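Local coordinates for cytoplasmic protein (Cryptococcus neoformans var. grubii serotype A, PDB 7LPO) that probably hydrolyses steryl beta-glucosides, releasing glucose from the sterol, as a fungal sterylglucosidase of glycoside hydrolase family 5, at residues Asp145-Phe150 with Gln209-Phe214; Ala315-Phe318 with Pro323-Gly326. All blocks are in the same frame, centred on the assembly; numbering follows the deposited sequence.

Interaction 1: Asp145-Phe150 with Gln209-Phe214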
ATOM      1  N   ASP A 145       4.878   6.459   4.090  1.00 15.33           N
ATOM      2  CA  ASP A 145       3.629   7.184   4.253  1.00 14.65           C
ATOM      3  C   ASP A 145       4.002   8.592   4.679  1.00 14.70           C
ATOM      4  O   ASP A 145       4.752   8.762   5.642  1.00 14.72           O
ATOM      5  CB  ASP A 145       2.715   6.531   5.297  1.00 15.15           C
ATOM      6  CG  ASP A 145       2.319   5.129   4.925  1.00 16.03           C
ATOM      7  OD1 ASP A 145       1.435   4.979   4.047  1.00 16.80           O
ATOM      8  OD2 ASP A 145       2.887   4.178   5.511  1.00 16.95           O
ATOM      9  N   VAL A 146       3.499   9.585   3.950  1.00 14.47           N
ATOM     10  CA  VAL A 146       3.775  11.001   4.186  1.00 14.53           C
ATOM     11  C   VAL A 146       5.248  11.220   4.511  1.00 14.54           C
ATOM     12  O   VAL A 146       5.598  11.916   5.474  1.00 14.58           O
ATOM     13  CB  VAL A 146       2.849  11.577   5.276  1.00 14.58           C
ATOM     14  CG1 VAL A 146       1.410  11.584   4.763  1.00 14.58           C
ATOM     15  CG2 VAL A 146       2.916  10.793   6.557  1.00 14.57           C
ATOM     16  N   TRP A 147       6.095  10.630   3.665  1.00 14.49           N
ATOM     17  CA  TRP A 147       7.550  10.758   3.614  1.00 14.49           C
ATOM     18  C   TRP A 147       8.288   9.958   4.679  1.00 14.48           C
ATOM     19  O   TRP A 147       9.224   9.223   4.340  1.00 14.44           O
ATOM     20  CB  TRP A 147       8.004  12.220   3.704  1.00 14.55           C
ATOM     21  CG  TRP A 147       9.512  12.341   3.567  1.00 14.55           C
ATOM     22  CD1 TRP A 147      10.398  12.639   4.553  1.00 14.58           C
ATOM     23  CD2 TRP A 147      10.293  12.117   2.385  1.00 14.52           C
ATOM     24  NE1 TRP A 147      11.681  12.621   4.064  1.00 14.57           N
ATOM     25  CE2 TRP A 147      11.645  12.302   2.735  1.00 14.54           C
ATOM     26  CE3 TRP A 147       9.981  11.765   1.068  1.00 14.49           C
ATOM     27  CZ2 TRP A 147      12.681  12.162   1.815  1.00 14.52           C
ATOM     28  CZ3 TRP A 147      11.005  11.638   0.154  1.00 14.48           C
ATOM     29  CH2 TRP A 147      12.343  11.834   0.530  1.00 14.49           C
ATOM     30  N   SER A 148       7.903  10.095   5.949  1.00 14.51           N
ATOM     31  CA  SER A 148       8.663   9.464   7.026  1.00 14.50           C
ATOM     32  C   SER A 148       7.868   9.476   8.322  1.00 14.53           C
ATOM     33  O   SER A 148       6.897  10.218   8.461  1.00 14.56           O
ATOM     34  CB  SER A 148      10.001  10.178   7.252  1.00 14.53           C
ATOM     35  OG  SER A 148       9.784  11.515   7.669  1.00 14.59           O
ATOM     36  N   ARG A 149       8.315   8.657   9.283  1.00 14.52           N
ATOM     37  CA  ARG A 149       7.738   8.706  10.630  1.00 17.60           C
ATOM     38  C   ARG A 149       7.828  10.110  11.222  1.00 14.62           C
ATOM     39  O   ARG A 149       6.921  10.560  11.931  1.00 14.66           O
ATOM     40  CB  ARG A 149       8.456   7.736  11.568  1.00 15.89           C
ATOM     41  CG  ARG A 149       8.301   6.273  11.257  1.00 16.09           C
ATOM     42  CD  ARG A 149       8.836   5.410  12.403  1.00 15.76           C
ATOM     43  NE  ARG A 149      10.274   5.588  12.645  1.00 16.93           N
ATOM     44  CZ  ARG A 149      10.817   5.809  13.841  1.00 19.58           C
ATOM     45  NH1 ARG A 149      10.056   5.896  14.920  1.00 21.46           N
ATOM     46  NH2 ARG A 149      12.131   5.940  13.961  1.00 22.17           N
ATOM     47  N   PHE A 150       8.931  10.805  10.961  1.00 14.64           N
ATOM     48  CA  PHE A 150       9.184  12.129  11.521  1.00 14.81           C
ATOM     49  C   PHE A 150       8.324  13.206  10.885  1.00 14.74           C
ATOM     50  O   PHE A 150       8.288  14.322  11.408  1.00 14.80           O
ATOM     51  CB  PHE A 150      10.685  12.401  11.378  1.00 14.71           C
ATOM     52  CG  PHE A 150      11.509  11.181  11.707  1.00 14.66           C
ATOM     53  CD1 PHE A 150      11.635  10.757  13.021  1.00 14.68           C
ATOM     54  CD2 PHE A 150      12.062  10.407  10.707  1.00 14.61           C
ATOM     55  CE1 PHE A 150      12.323   9.622  13.330  1.00 15.72           C
ATOM     56  CE2 PHE A 150      12.754   9.260  11.011  1.00 14.67           C
ATOM     57  CZ  PHE A 150      12.886   8.863  12.325  1.00 15.51           C
ATOM     58  N   GLN A 209       4.770  18.995   1.572  1.00 14.83           N
ATOM     59  CA  GLN A 209       4.638  19.798   0.360  1.00 14.86           C
ATOM     60  C   GLN A 209       6.008  20.229  -0.143  1.00 14.87           C
ATOM     61  O   GLN A 209       6.254  20.276  -1.352  1.00 15.32           O
ATOM     62  CB  GLN A 209       3.752  21.018   0.623  1.00 15.60           C
ATOM     63  CG  GLN A 209       2.272  20.712   0.624  1.00 15.21           C
ATOM     64  CD  GLN A 209       1.438  21.842   1.195  1.00 15.37           C
ATOM     65  OE1 GLN A 209       1.847  22.530   2.141  1.00 15.97           O
ATOM     66  NE2 GLN A 209       0.257  22.040   0.625  1.00 16.36           N
ATOM     67  N   THR A 210       6.924  20.523   0.775  1.00 16.40           N
ATOM     68  CA  THR A 210       8.275  20.896   0.384  1.00 15.53           C
ATOM     69  C   THR A 210       9.072  19.674  -0.035  1.00 16.85           C
ATOM     70  O   THR A 210       9.659  19.647  -1.122  1.00 15.45           O
ATOM     71  CB  THR A 210       8.976  21.616   1.538  1.00 18.50           C
ATOM     72  OG1 THR A 210       8.259  22.812   1.845  1.00 15.65           O
ATOM     73  CG2 THR A 210      10.415  21.966   1.169  1.00 18.81           C
ATOM     74  N   ILE A 211       9.083  18.646   0.814  1.00 14.79           N
ATOM     75  CA  ILE A 211      10.015  17.541   0.636  1.00 14.74           C
ATOM     76  C   ILE A 211       9.716  16.793  -0.651  1.00 14.69           C
ATOM     77  O   ILE A 211      10.634  16.422  -1.389  1.00 14.66           O
ATOM     78  CB  ILE A 211       9.975  16.609   1.860  1.00 14.71           C
ATOM     79  CG1 ILE A 211      10.601  17.305   3.065  1.00 14.76           C
ATOM     80  CG2 ILE A 211      10.723  15.311   1.568  1.00 16.21           C
ATOM     81  CD1 ILE A 211      10.283  16.639   4.402  1.00 14.75           C
ATOM     82  N   TRP A 212       8.431  16.551  -0.937  1.00 14.68           N
ATOM     83  CA  TRP A 212       8.073  15.839  -2.156  1.00 14.63           C
ATOM     84  C   TRP A 212       8.370  16.665  -3.401  1.00 14.66           C
ATOM     85  O   TRP A 212       8.716  16.099  -4.441  1.00 14.62           O
ATOM     86  CB  TRP A 212       6.599  15.446  -2.110  1.00 14.62           C
ATOM     87  CG  TRP A 212       6.315  14.290  -1.223  1.00 14.58           C
ATOM     88  CD1 TRP A 212       5.583  14.304  -0.080  1.00 14.59           C
ATOM     89  CD2 TRP A 212       6.768  12.938  -1.398  1.00 14.52           C
ATOM     90  NE1 TRP A 212       5.540  13.041   0.468  1.00 14.55           N
ATOM     91  CE2 TRP A 212       6.263  12.186  -0.321  1.00 14.50           C
ATOM     92  CE3 TRP A 212       7.550  12.293  -2.364  1.00 14.48           C
ATOM     93  CZ2 TRP A 212       6.503  10.820  -0.181  1.00 14.45           C
ATOM     94  CZ3 TRP A 212       7.786  10.936  -2.226  1.00 14.43           C
ATOM     95  CH2 TRP A 212       7.265  10.214  -1.139  1.00 14.41           C
ATOM     96  N   THR A 213       8.241  17.991  -3.326  1.00 14.72           N
ATOM     97  CA  THR A 213       8.623  18.832  -4.457  1.00 14.75           C
ATOM     98  C   THR A 213      10.127  18.742  -4.709  1.00 14.74           C
ATOM     99  O   THR A 213      10.571  18.682  -5.865  1.00 14.73           O
ATOM    100  CB  THR A 213       8.197  20.280  -4.195  1.00 14.82           C
ATOM    101  OG1 THR A 213       6.784  20.353  -3.979  1.00 14.83           O
ATOM    102  CG2 THR A 213       8.537  21.184  -5.363  1.00 14.86           C
ATOM    103  N   PHE A 214      10.921  18.728  -3.631  1.00 14.75           N
ATOM    104  CA  PHE A 214      12.352  18.459  -3.740  1.00 14.74           C
ATOM    105  C   PHE A 214      12.598  17.113  -4.415  1.00 14.67           C
ATOM    106  O   PHE A 214      13.309  17.023  -5.421  1.00 14.66           O
ATOM    107  CB  PHE A 214      12.998  18.477  -2.341  1.00 14.75           C
ATOM    108  CG  PHE A 214      13.188  19.852  -1.738  1.00 14.83           C
ATOM    109  CD1 PHE A 214      12.990  21.007  -2.469  1.00 14.88           C
ATOM    110  CD2 PHE A 214      13.602  19.977  -0.416  1.00 14.85           C
ATOM    111  CE1 PHE A 214      13.208  22.267  -1.896  1.00 14.95           C
ATOM    112  CE2 PHE A 214      13.808  21.235   0.164  1.00 14.92           C
ATOM    113  CZ  PHE A 214      13.610  22.375  -0.574  1.00 14.97           C
TER
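W147 meets helix 206-221 at two places on its indole, with I211 over one face and W212 at the edge. From I211 the branch that touches is CG2, whose closest approach is 3.3 Å to CD2 of W147. It sits above the middle of the indole, 3.4 Å from the centroid of the six-membered ring and 16° off the ring normal, a close CH-pi contact. A chi1 of -70° turns this CG2 anti to the backbone N of I211 and onto the middle of the indole, while CG1 carries CD1 toward the pyrrole side, 4.0 Å from CD1 of W147.

W212 makes a T-shaped stack. The benzo edge of W147 is directed at the face of the W212 six-membered ring, with the centroids 5.1 Å apart and the planes at 90°. CE3 of W147 leads, 3.8 Å from CZ2 of W212 and offset toward the rim of the ring.

No hydrogen bond crosses between the segments, and each indole N-H finds its partner outside them: NE1 of W147 bonds to T160 OG1, and NE1 of W212 to N208 OD1 one turn back on its own helix. The join is therefore apolar and fully buried, consistent with dispersion and the weak attraction of a ring C-H edge to a ring face, while those two hydrogen bonds satisfy the buried indole nitrogens and probably fix how each ring is turned.

Interaction 2: Ala315-Phe318 with Pro323-Gly326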
ATOM      1  N   ALA A 315     -10.840  24.630   9.134  1.00 23.02           N
ATOM      2  CA  ALA A 315     -10.827  23.250   9.588  1.00 22.01           C
ATOM      3  C   ALA A 315     -11.962  22.502   8.906  1.00 22.31           C
ATOM      4  O   ALA A 315     -13.017  23.076   8.617  1.00 23.09           O
ATOM      5  CB  ALA A 315     -10.966  23.141  11.104  1.00 20.53           C
ATOM      6  N   TRP A 316     -11.737  21.217   8.649  1.00 23.73           N
ATOM      7  CA  TRP A 316     -12.660  20.408   7.872  1.00 23.56           C
ATOM      8  C   TRP A 316     -13.105  19.182   8.650  1.00 22.19           C
ATOM      9  O   TRP A 316     -12.295  18.527   9.307  1.00 19.78           O
ATOM     10  CB  TRP A 316     -12.017  19.966   6.562  1.00 25.66           C
ATOM     11  CG  TRP A 316     -11.848  21.091   5.624  1.00 29.19           C
ATOM     12  CD1 TRP A 316     -10.843  22.014   5.613  1.00 29.56           C
ATOM     13  CD2 TRP A 316     -12.722  21.434   4.558  1.00 31.43           C
ATOM     14  NE1 TRP A 316     -11.037  22.912   4.593  1.00 30.94           N
ATOM     15  CE2 TRP A 316     -12.189  22.579   3.929  1.00 32.98           C
ATOM     16  CE3 TRP A 316     -13.904  20.879   4.069  1.00 33.00           C
ATOM     17  CZ2 TRP A 316     -12.801  23.182   2.832  1.00 36.78           C
ATOM     18  CZ3 TRP A 316     -14.510  21.471   2.991  1.00 36.39           C
ATOM     19  CH2 TRP A 316     -13.962  22.619   2.379  1.00 38.25           C
ATOM     20  N   ASN A 317     -14.395  18.865   8.536  1.00 24.28           N
ATOM     21  CA  ASN A 317     -14.965  17.632   9.053  1.00 23.95           C
ATOM     22  C   ASN A 317     -15.282  16.711   7.885  1.00 22.61           C
ATOM     23  O   ASN A 317     -15.570  17.169   6.778  1.00 22.72           O
ATOM     24  CB  ASN A 317     -16.237  17.908   9.856  1.00 28.15           C
ATOM     25  CG  ASN A 317     -15.995  18.839  11.031  1.00 32.26           C
ATOM     26  OD1 ASN A 317     -15.012  18.698  11.755  1.00 32.14           O
ATOM     27  ND2 ASN A 317     -16.897  19.799  11.224  1.00 34.77           N
ATOM     28  N   PHE A 318     -15.247  15.411   8.137  1.00 20.87           N
ATOM     29  CA  PHE A 318     -15.622  14.424   7.132  1.00 23.91           C
ATOM     30  C   PHE A 318     -17.080  14.028   7.355  1.00 23.38           C
ATOM     31  O   PHE A 318     -17.406  13.350   8.336  1.00 22.57           O
ATOM     32  CB  PHE A 318     -14.705  13.205   7.183  1.00 29.42           C
ATOM     33  CG  PHE A 318     -14.740  12.391   5.920  1.00 34.43           C
ATOM     34  CD1 PHE A 318     -15.750  11.470   5.703  1.00 35.84           C
ATOM     35  CD2 PHE A 318     -13.778  12.565   4.937  1.00 35.83           C
ATOM     36  CE1 PHE A 318     -15.795  10.730   4.526  1.00 36.28           C
ATOM     37  CE2 PHE A 318     -13.818  11.825   3.765  1.00 35.15           C
ATOM     38  CZ  PHE A 318     -14.829  10.912   3.558  1.00 34.46           C
ATOM     39  N   PRO A 323     -15.710  15.774   2.832  1.00 32.42           N
ATOM     40  CA  PRO A 323     -15.344  16.901   3.698  1.00 30.72           C
ATOM     41  C   PRO A 323     -16.321  18.060   3.585  1.00 29.26           C
ATOM     42  O   PRO A 323     -16.796  18.396   2.500  1.00 29.95           O
ATOM     43  CB  PRO A 323     -13.952  17.304   3.198  1.00 33.59           C
ATOM     44  CG  PRO A 323     -13.418  16.105   2.487  1.00 34.67           C
ATOM     45  CD  PRO A 323     -14.593  15.322   1.978  1.00 33.46           C
ATOM     46  N   TYR A 324     -16.598  18.684   4.726  1.00 24.56           N
ATOM     47  CA  TYR A 324     -17.331  19.937   4.783  1.00 25.21           C
ATOM     48  C   TYR A 324     -16.715  20.796   5.880  1.00 28.16           C
ATOM     49  O   TYR A 324     -16.110  20.284   6.827  1.00 29.46           O
ATOM     50  CB  TYR A 324     -18.826  19.707   5.030  1.00 25.91           C
ATOM     51  CG  TYR A 324     -19.140  19.291   6.433  1.00 28.68           C
ATOM     52  CD1 TYR A 324     -19.084  17.956   6.810  1.00 30.02           C
ATOM     53  CD2 TYR A 324     -19.482  20.232   7.391  1.00 29.96           C
ATOM     54  CE1 TYR A 324     -19.363  17.575   8.107  1.00 30.11           C
ATOM     55  CE2 TYR A 324     -19.760  19.858   8.684  1.00 29.84           C
ATOM     56  CZ  TYR A 324     -19.694  18.531   9.037  1.00 29.92           C
ATOM     57  OH  TYR A 324     -19.966  18.138  10.324  1.00 30.54           O
ATOM     58  N   ARG A 325     -16.876  22.109   5.739  1.00 36.63           N
ATOM     59  CA  ARG A 325     -16.167  23.052   6.591  1.00 36.67           C
ATOM     60  C   ARG A 325     -16.713  23.053   8.014  1.00 34.67           C
ATOM     61  O   ARG A 325     -17.924  22.991   8.237  1.00 32.87           O
ATOM     62  CB  ARG A 325     -16.269  24.465   6.015  1.00 40.98           C
ATOM     63  CG  ARG A 325     -15.188  24.838   5.015  1.00 46.98           C
ATOM     64  CD  ARG A 325     -15.200  26.356   4.723  1.00 53.31           C
ATOM     65  NE  ARG A 325     -15.673  27.125   5.877  1.00 57.91           N
ATOM     66  CZ  ARG A 325     -14.918  27.451   6.928  1.00 61.74           C
ATOM     67  NH1 ARG A 325     -13.636  27.097   6.975  1.00 59.97           N
ATOM     68  NH2 ARG A 325     -15.444  28.142   7.937  1.00 63.99           N
ATOM     69  N   GLY A 326     -15.804  23.139   8.980  1.00 29.18           N
ATOM     70  CA  GLY A 326     -16.162  23.377  10.366  1.00 30.14           C
ATOM     71  C   GLY A 326     -15.774  24.783  10.782  1.00 29.04           C
ATOM     72  O   GLY A 326     -15.873  25.713   9.982  1.00 29.42           O
TER
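A315 opens the pairing through its carbonyl: G326 N donates to A315 O at 2.8 Å, approaching at a tilt of 29° from the carbonyl plane. W316 follows, paired with R325 at a non-hydrogen-bonded position. Its indole comes edge-on to the opposite backbone, with P323 C and Y324 N in the ring plane and CE3 of W316 3.3 Å from C of Y324. CG of R325 sits over one face of the W316 six-membered ring, 3.7 Å from the centroid, in a CH-pi contact. CE3 of W316 also packs 3.7 Å from CB of P323, and K292 adds a cation-pi contact to the indole.

N317 and Y324 form the hydrogen-bonded pair. N317 N donates to Y324 O, and N317 O accepts from Y324 N, each at 2.8 Å. The same N317 O takes a CA-H...O contact from CA of P323. Chi1 of Y324, 73°, sets its CG between the backbone N and the carbonyl carbon, turning the ring face to CB of N317, 4.0 Å from the ring centroid.

F318 ends the run beside P323, the two side chains pointing the same way with CE2 of F318 4.0 Å from CD of P323. The F318 side chain also touches M460 and T461 of helix 456-461. Alternating hydrogen-bonded and non-hydrogen-bonded pairs make an antiparallel ladder, and the short link between strands 311-319 and 322-331 makes it a beta hairpin.

Interaction 1 comes first along the chain and closes before interaction 2 begins. Their centres are 24 Å apart, with about 12 Å between nearest atoms, so they do not touch. They also share no helix or strand. Interaction 1 lies in the interior and ties the loop after strand 137-143, within the stretch that matches the family 5 cellulase TIM-barrel sequence, to helix 206-221. Interaction 2 lies at the surface, in the small antiparallel sheet of strands 294-295, 311-319 and 322-331, where 322-331 is an outer strand. One is therefore buried loop-to-helix packing, the other a surface hairpin whose inner strand also pairs with 294-295.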